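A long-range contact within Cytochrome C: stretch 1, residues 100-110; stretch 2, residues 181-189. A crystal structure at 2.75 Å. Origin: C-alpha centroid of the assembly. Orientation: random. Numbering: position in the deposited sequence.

Stretch 1, residues 100-110: DAAAGRALAET
Stretch 2, residues 181-189: ALAAYFATR

Two helical segments, whose touching residues lie at least 74 apart in sequence, cross almost at right angles. The helix axes approach to 7.1 Å, and their N-to-C directions differ by 87° (signed crossing angle -87°). The contact buries 521 Å², both sides summed.

Stretch 1 enters its helix from a turn. Asp100 (phi/psi -87/98, chi1 t) lies before that turn, and its OD1 accepts a capping bond from Ala102 N at 3.2 Å. Backbone bonds run from Ala103 N to Asp100 O at 2.9 Å and from Ala108 N to Gly104 O at 2.9 Å. Stretch 2 is helical through Ala187, with phi/psi near -65/-40, in a helix begun earlier in the chain; Arg105 to Ala108 are likewise helical. Tyr185 N bonds Ala181 O at 2.7 Å. Thr188 (phi/psi -99/19) is the first residue to leave helical geometry. Arg189 folds back, and its NE donates to Tyr185 O at 3.0 Å.

The register is set by two close CA pairs, each 4.4 Å: Ala101 CA to Tyr185 CA, and Gly104 CA to Leu182 CA. Gly104 allows the close approach at its own position. An ideal CB there would point toward stretch 2 and lie 2.7 Å from Ala181 O, a clash. The bare backbone leaves a hollow instead. Ala181 CB comes within 3.5 Å of Gly104 N, and Leu182 CD2 within 3.7 Å of Gly104 O.

Tyr185 is the main knob. Its chi1 is t and chi2 is 87°, and the side chain sits in a hole formed by Gly104, Arg105, Ala108 and Glu109. Ala108 CB is 3.6 Å from Tyr185 CE2. Arg105 CB is 3.6 Å from Tyr185 CE1; the all-t Arg105 side chain then leads away. Ala101 O approaches the ring edge, 3.5 Å from Tyr185 CD1. At the ring's far end, Tyr185 OH donates a hydrogen bond to Glu109 OE2 at 2.6 Å. Glu109 reaches it with chi1 m, chi2 m and chi3 -2°. This short bond pairs the phenol with a carboxylate and is the only hydrogen bond between the stretches.

Further apolar contacts complete the fit. Ala101 CB meets Ala184 CB at 4.0 Å, and Ala103 CB meets Ala181 CB at 3.8 Å. Leu107 and Leu182, both chi1 m and chi2 t, touch through their CD1 atoms at 3.8 Å. The CA-to-CB bond of Ala108 points toward stretch 2, and its CB also meets Phe186 CZ at 3.4 Å. Phe186 has chi1 m and chi2 -68°; its CA-to-CB bond points sideways, but the ring comes nearer.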

# COMPACT_ATOMS: atom_id res chain seq x y z
N ASP A 100 20.30 4.95 35.77
CA ASP A 100 20.07 4.08 34.62
C ASP A 100 20.37 4.83 33.33
O ASP A 100 19.50 5.53 32.79
CB ASP A 100 18.64 3.56 34.63
CG ASP A 100 18.36 2.59 33.50
OD1 ASP A 100 19.33 2.07 32.87
OD2 ASP A 100 17.15 2.37 33.23
N ALA A 101 21.57 4.65 32.78
CA ALA A 101 21.91 5.35 31.56
C ALA A 101 20.93 5.05 30.42
O ALA A 101 20.73 5.88 29.52
CB ALA A 101 23.33 4.99 31.13
N ALA A 102 20.30 3.87 30.42
CA ALA A 102 19.40 3.57 29.32
C ALA A 102 18.20 4.51 29.29
O ALA A 102 17.62 4.73 28.22
CB ALA A 102 18.95 2.13 29.41
N ALA A 103 17.83 5.08 30.44
CA ALA A 103 16.68 5.98 30.49
C ALA A 103 16.89 7.28 29.74
O ALA A 103 15.93 8.03 29.55
CB ALA A 103 16.34 6.33 31.93
N GLY A 104 18.14 7.59 29.39
CA GLY A 104 18.42 8.76 28.60
C GLY A 104 18.41 8.49 27.10
O GLY A 104 18.30 9.44 26.31
N ARG A 105 18.58 7.23 26.69
CA ARG A 105 18.66 6.92 25.25
C ARG A 105 17.51 7.54 24.46
O ARG A 105 17.72 8.06 23.35
CB ARG A 105 18.70 5.40 25.04
CG ARG A 105 18.67 4.93 23.58
CD ARG A 105 18.95 3.45 23.49
NE ARG A 105 19.18 3.02 22.12
CZ ARG A 105 19.23 1.74 21.75
NH1 ARG A 105 19.07 0.77 22.66
NH2 ARG A 105 19.42 1.41 20.47
N ALA A 106 16.29 7.52 24.99
CA ALA A 106 15.18 8.00 24.19
C ALA A 106 15.38 9.46 23.84
O ALA A 106 15.32 9.85 22.67
CB ALA A 106 13.86 7.78 24.90
N LEU A 107 15.62 10.29 24.86
CA LEU A 107 15.81 11.72 24.62
C LEU A 107 17.07 11.98 23.80
O LEU A 107 17.08 12.83 22.89
CB LEU A 107 15.85 12.48 25.95
CG LEU A 107 14.50 12.68 26.64
CD1 LEU A 107 14.69 13.25 28.04
CD2 LEU A 107 13.55 13.57 25.85
N ALA A 108 18.15 11.25 24.08
CA ALA A 108 19.41 11.54 23.40
C ALA A 108 19.28 11.36 21.90
O ALA A 108 19.84 12.14 21.13
CB ALA A 108 20.55 10.67 23.92
N GLU A 109 18.54 10.33 21.47
CA GLU A 109 18.58 9.87 20.09
C GLU A 109 17.32 10.17 19.29
O GLU A 109 17.42 10.33 18.06
CB GLU A 109 18.83 8.35 20.06
CG GLU A 109 20.13 7.87 20.81
CD GLU A 109 21.44 8.16 20.04
OE1 GLU A 109 21.37 8.70 18.87
OE2 GLU A 109 22.53 7.81 20.60
N THR A 110 16.17 10.32 19.96
CA THR A 110 14.89 10.63 19.33
C THR A 110 14.13 11.81 19.95
O THR A 110 13.08 12.18 19.43
CB THR A 110 13.95 9.41 19.39
OG1 THR A 110 13.51 9.17 20.75
CG2 THR A 110 14.67 8.23 18.90
N ALA A 181 19.80 10.98 33.74
CA ALA A 181 19.89 9.89 32.77
C ALA A 181 20.67 10.32 31.54
O ALA A 181 21.53 9.58 31.06
CB ALA A 181 18.49 9.43 32.40
N LEU A 182 20.38 11.52 31.03
CA LEU A 182 21.09 12.07 29.88
C LEU A 182 22.56 12.24 30.20
O LEU A 182 23.41 12.07 29.33
CB LEU A 182 20.48 13.40 29.46
CG LEU A 182 19.13 13.17 28.75
CD1 LEU A 182 18.25 14.37 28.77
CD2 LEU A 182 19.38 12.81 27.34
N ALA A 183 22.88 12.65 31.41
CA ALA A 183 24.28 12.80 31.74
C ALA A 183 24.96 11.45 31.80
O ALA A 183 26.08 11.27 31.30
CB ALA A 183 24.43 13.55 33.05
N ALA A 184 24.29 10.47 32.40
CA ALA A 184 24.89 9.14 32.46
C ALA A 184 25.00 8.53 31.07
O ALA A 184 26.04 7.94 30.72
CB ALA A 184 24.08 8.23 33.38
N TYR A 185 23.97 8.70 30.24
CA TYR A 185 24.00 8.17 28.89
C TYR A 185 25.20 8.71 28.14
O TYR A 185 26.04 7.95 27.65
CB TYR A 185 22.70 8.52 28.16
CG TYR A 185 22.67 7.99 26.74
CD1 TYR A 185 22.21 6.71 26.46
CD2 TYR A 185 23.17 8.75 25.69
CE1 TYR A 185 22.21 6.21 25.16
CE2 TYR A 185 23.17 8.26 24.40
CZ TYR A 185 22.70 6.98 24.14
OH TYR A 185 22.71 6.51 22.84
N PHE A 186 25.34 10.03 28.07
CA PHE A 186 26.41 10.58 27.24
C PHE A 186 27.76 10.38 27.90
O PHE A 186 28.77 10.26 27.19
CB PHE A 186 26.15 12.06 26.93
CG PHE A 186 25.19 12.24 25.80
CD1 PHE A 186 25.55 11.87 24.51
CD2 PHE A 186 23.91 12.72 26.03
CE1 PHE A 186 24.66 12.01 23.45
CE2 PHE A 186 23.02 12.87 24.99
CZ PHE A 186 23.39 12.51 23.69
N ALA A 187 27.82 10.33 29.22
CA ALA A 187 29.09 10.05 29.88
C ALA A 187 29.60 8.65 29.55
O ALA A 187 30.82 8.42 29.52
CB ALA A 187 28.95 10.25 31.38
N THR A 188 28.71 7.70 29.26
CA THR A 188 29.12 6.34 28.92
C THR A 188 29.15 6.09 27.40
O THR A 188 29.05 4.93 26.99
CB THR A 188 28.23 5.29 29.59
OG1 THR A 188 26.87 5.39 29.12
CG2 THR A 188 28.20 5.49 31.09
N ARG A 189 29.19 7.17 26.53
CA ARG A 189 29.41 6.82 25.13
C ARG A 189 30.89 6.75 24.79
O ARG A 189 31.74 7.38 25.45
CB ARG A 189 28.80 7.84 24.15
CG ARG A 189 27.34 8.21 24.22
CD ARG A 189 26.41 7.06 23.91
NE ARG A 189 26.25 6.30 25.15
CZ ARG A 189 25.85 5.05 25.23
NH1 ARG A 189 25.58 4.39 24.11
NH2 ARG A 189 25.74 4.49 26.44